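Local atomic coordinates of sugar ABC transporter, sugar-binding protein (Streptococcus pneumoniae, PDB entry 2HEU), a protein that probably binds raffinose-type sugars outside the membrane and delivers them to an ABC import system for uptake. Residues Tyr120-Thr125 / Ala310-Met315. Numbering follows the deposited sequence.
Sequences YNVPFT and AFVEYM
Val-122 and Phe-124, on the short outermost strand 122-123 and just beyond it, face the last turn of helix 305-315, with CA atoms 8.1 Å apart both for Val-122 and Val-312 and for Phe-124 and Met-315. The Phe-124 ring carries most of the contact. Its CG lies anti to its own carbonyl carbon (chi1 -62°), which sends the ring toward the helix, where Met-315 covers one face near the rim. Met-315 CG sits 3.8 Å from the ring centroid, 24° off the normal, a CH-pi contact, while Met-315 CB approaches Phe-124 CE1 to 3.5 Å. Farther above the same face, Met-315 SD stands 5.4 Å from the centroid in a long Met-aromatic contact. Val-122 CG1, from the strand itself, lies 3.7 Å above the plane of the opposite face, so the ring lies between a valine methyl and a methionine methylene, each off its centre. At the edge, Val-312 O lies in the ring plane, 3.9 Å from Phe-124 CZ. The other Val-122 methyl, CG2, meets Val-312 CG1 at 3.9 Å. Trp-296 of the neighbouring antiparallel strand touches Val-312 and Met-315 and meets the Phe-124 ring edge-to-face; Met-321 of helix 318-328 adds to the packing around that ring. Together with strand 295-298, the contact packs helix 305-315 against the border of the mixed sheet in one lobe of this periplasmic-binding-protein fold. Between the two segments the contact is almost wholly apolar and aromatic, resting on shape and dispersion in a buried setting; the carbonyl oxygen at the ring edge probably adds a slight attraction to the edge hydrogens.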
loop_
_atom_site.group_PDB
_atom_site.type_symbol
_atom_site.label_atom_id
_atom_site.label_comp_id
_atom_site.label_asym_id
_atom_site.label_seq_id
_atom_site.Cartn_x
_atom_site.Cartn_y
_atom_site.Cartn_z
ATOM N N TYR A 120 -8.635 16.357 -1.344
ATOM C CA TYR A 120 -9.943 15.839 -1.251
ATOM C C TYR A 120 -10.085 14.616 -0.398
ATOM O O TYR A 120 -11.189 14.027 -0.375
ATOM C CB TYR A 120 -10.478 15.525 -2.688
ATOM C CG TYR A 120 -10.617 16.734 -3.589
ATOM C CD1 TYR A 120 -11.774 17.538 -3.534
ATOM C CD2 TYR A 120 -9.608 17.129 -4.427
ATOM C CE1 TYR A 120 -11.964 18.651 -4.335
ATOM C CE2 TYR A 120 -9.776 18.239 -5.209
ATOM C CZ TYR A 120 -10.917 19.032 -5.133
ATOM O OH TYR A 120 -11.097 20.113 -5.960
ATOM N N ASN A 121 -9.023 14.176 0.267
ATOM C CA ASN A 121 -9.072 12.915 0.978
ATOM C C ASN A 121 -8.155 13.016 2.163
ATOM O O ASN A 121 -7.031 13.584 2.026
ATOM C CB ASN A 121 -8.677 11.774 0.036
ATOM C CG ASN A 121 -8.672 10.421 0.621
ATOM O OD1 ASN A 121 -7.729 10.013 1.265
ATOM N ND2 ASN A 121 -9.782 9.673 0.371
ATOM N N VAL A 122 -8.542 12.495 3.299
ATOM C CA VAL A 122 -7.696 12.373 4.502
ATOM C C VAL A 122 -7.144 10.954 4.576
ATOM O O VAL A 122 -7.931 10.003 4.831
ATOM C CB VAL A 122 -8.490 12.654 5.814
ATOM C CG1 VAL A 122 -7.602 12.575 6.975
ATOM C CG2 VAL A 122 -9.174 14.053 5.688
ATOM N N PRO A 123 -5.859 10.768 4.285
ATOM C CA PRO A 123 -5.306 9.404 4.450
ATOM C C PRO A 123 -4.929 9.251 5.921
ATOM O O PRO A 123 -3.996 9.897 6.387
ATOM C CB PRO A 123 -4.121 9.346 3.433
ATOM C CG PRO A 123 -4.112 10.754 2.746
ATOM C CD PRO A 123 -4.859 11.658 3.658
ATOM N N PHE A 124 -5.707 8.481 6.658
ATOM C CA PHE A 124 -5.405 8.165 8.065
ATOM C C PHE A 124 -4.331 7.132 8.146
ATOM O O PHE A 124 -3.480 7.219 9.043
ATOM C CB PHE A 124 -6.672 7.632 8.775
ATOM C CG PHE A 124 -7.792 8.603 8.830
ATOM C CD1 PHE A 124 -7.863 9.508 9.837
ATOM C CD2 PHE A 124 -8.797 8.660 7.845
ATOM C CE1 PHE A 124 -8.902 10.415 9.929
ATOM C CE2 PHE A 124 -9.807 9.557 7.909
ATOM C CZ PHE A 124 -9.863 10.434 8.948
ATOM N N THR A 125 -4.406 6.036 7.366
ATOM C CA THR A 125 -3.413 5.013 7.373
ATOM C C THR A 125 -3.000 4.714 5.959
ATOM O O THR A 125 -3.659 5.108 4.981
ATOM C CB THR A 125 -3.893 3.728 7.990
ATOM O OG1 THR A 125 -4.911 3.149 7.168
ATOM C CG2 THR A 125 -4.390 3.913 9.456
ATOM N N ALA A 310 -17.582 16.656 11.060
ATOM C CA ALA A 310 -17.311 16.304 12.451
ATOM C C ALA A 310 -16.887 14.849 12.515
ATOM O O ALA A 310 -16.035 14.537 13.392
ATOM C CB ALA A 310 -18.583 16.535 13.317
ATOM N N PHE A 311 -17.480 13.990 11.742
ATOM C CA PHE A 311 -17.042 12.587 11.802
ATOM C C PHE A 311 -15.593 12.399 11.340
ATOM O O PHE A 311 -14.813 11.672 11.959
ATOM C CB PHE A 311 -18.052 11.713 10.986
ATOM C CG PHE A 311 -17.826 10.237 11.070
ATOM C CD1 PHE A 311 -18.009 9.599 12.254
ATOM C CD2 PHE A 311 -17.414 9.522 9.990
ATOM C CE1 PHE A 311 -17.893 8.237 12.357
ATOM C CE2 PHE A 311 -17.231 8.158 10.135
ATOM C CZ PHE A 311 -17.476 7.504 11.300
ATOM N N VAL A 312 -15.263 13.075 10.233
ATOM C CA VAL A 312 -13.884 13.030 9.732
ATOM C C VAL A 312 -12.917 13.626 10.796
ATOM O O VAL A 312 -11.872 13.035 11.110
ATOM C CB VAL A 312 -13.766 13.731 8.428
ATOM C CG1 VAL A 312 -12.303 13.780 7.928
ATOM C CG2 VAL A 312 -14.645 13.033 7.344
ATOM N N GLU A 313 -13.291 14.789 11.362
ATOM C CA GLU A 313 -12.433 15.418 12.362
ATOM C C GLU A 313 -12.206 14.484 13.536
ATOM O O GLU A 313 -11.096 14.409 14.060
ATOM C CB GLU A 313 -13.052 16.744 12.801
ATOM C CG GLU A 313 -12.150 17.484 13.771
ATOM C CD GLU A 313 -12.382 17.205 15.211
ATOM O OE1 GLU A 313 -13.571 17.180 15.628
ATOM O OE2 GLU A 313 -11.391 17.161 15.966
ATOM N N TYR A 314 -13.233 13.812 14.004
ATOM C CA TYR A 314 -13.128 12.967 15.131
ATOM C C TYR A 314 -12.027 11.908 14.916
ATOM O O TYR A 314 -11.210 11.662 15.826
ATOM C CB TYR A 314 -14.505 12.239 15.403
ATOM C CG TYR A 314 -14.562 11.477 16.650
ATOM C CD1 TYR A 314 -14.656 10.111 16.692
ATOM C CD2 TYR A 314 -14.586 12.127 17.876
ATOM C CE1 TYR A 314 -14.763 9.420 17.829
ATOM C CE2 TYR A 314 -14.706 11.436 19.079
ATOM C CZ TYR A 314 -14.771 10.089 19.044
ATOM O OH TYR A 314 -14.813 9.340 20.201
ATOM N N MET A 315 -11.997 11.310 13.719
ATOM C CA MET A 315 -11.011 10.275 13.454
ATOM C C MET A 315 -9.594 10.802 13.392
ATOM O O MET A 315 -8.632 10.010 13.537
ATOM C CB MET A 315 -11.414 9.544 12.168
ATOM C CG MET A 315 -10.666 8.221 11.924
ATOM S SD MET A 315 -11.367 6.971 12.959
ATOM C CE MET A 315 -10.264 6.830 13.226
#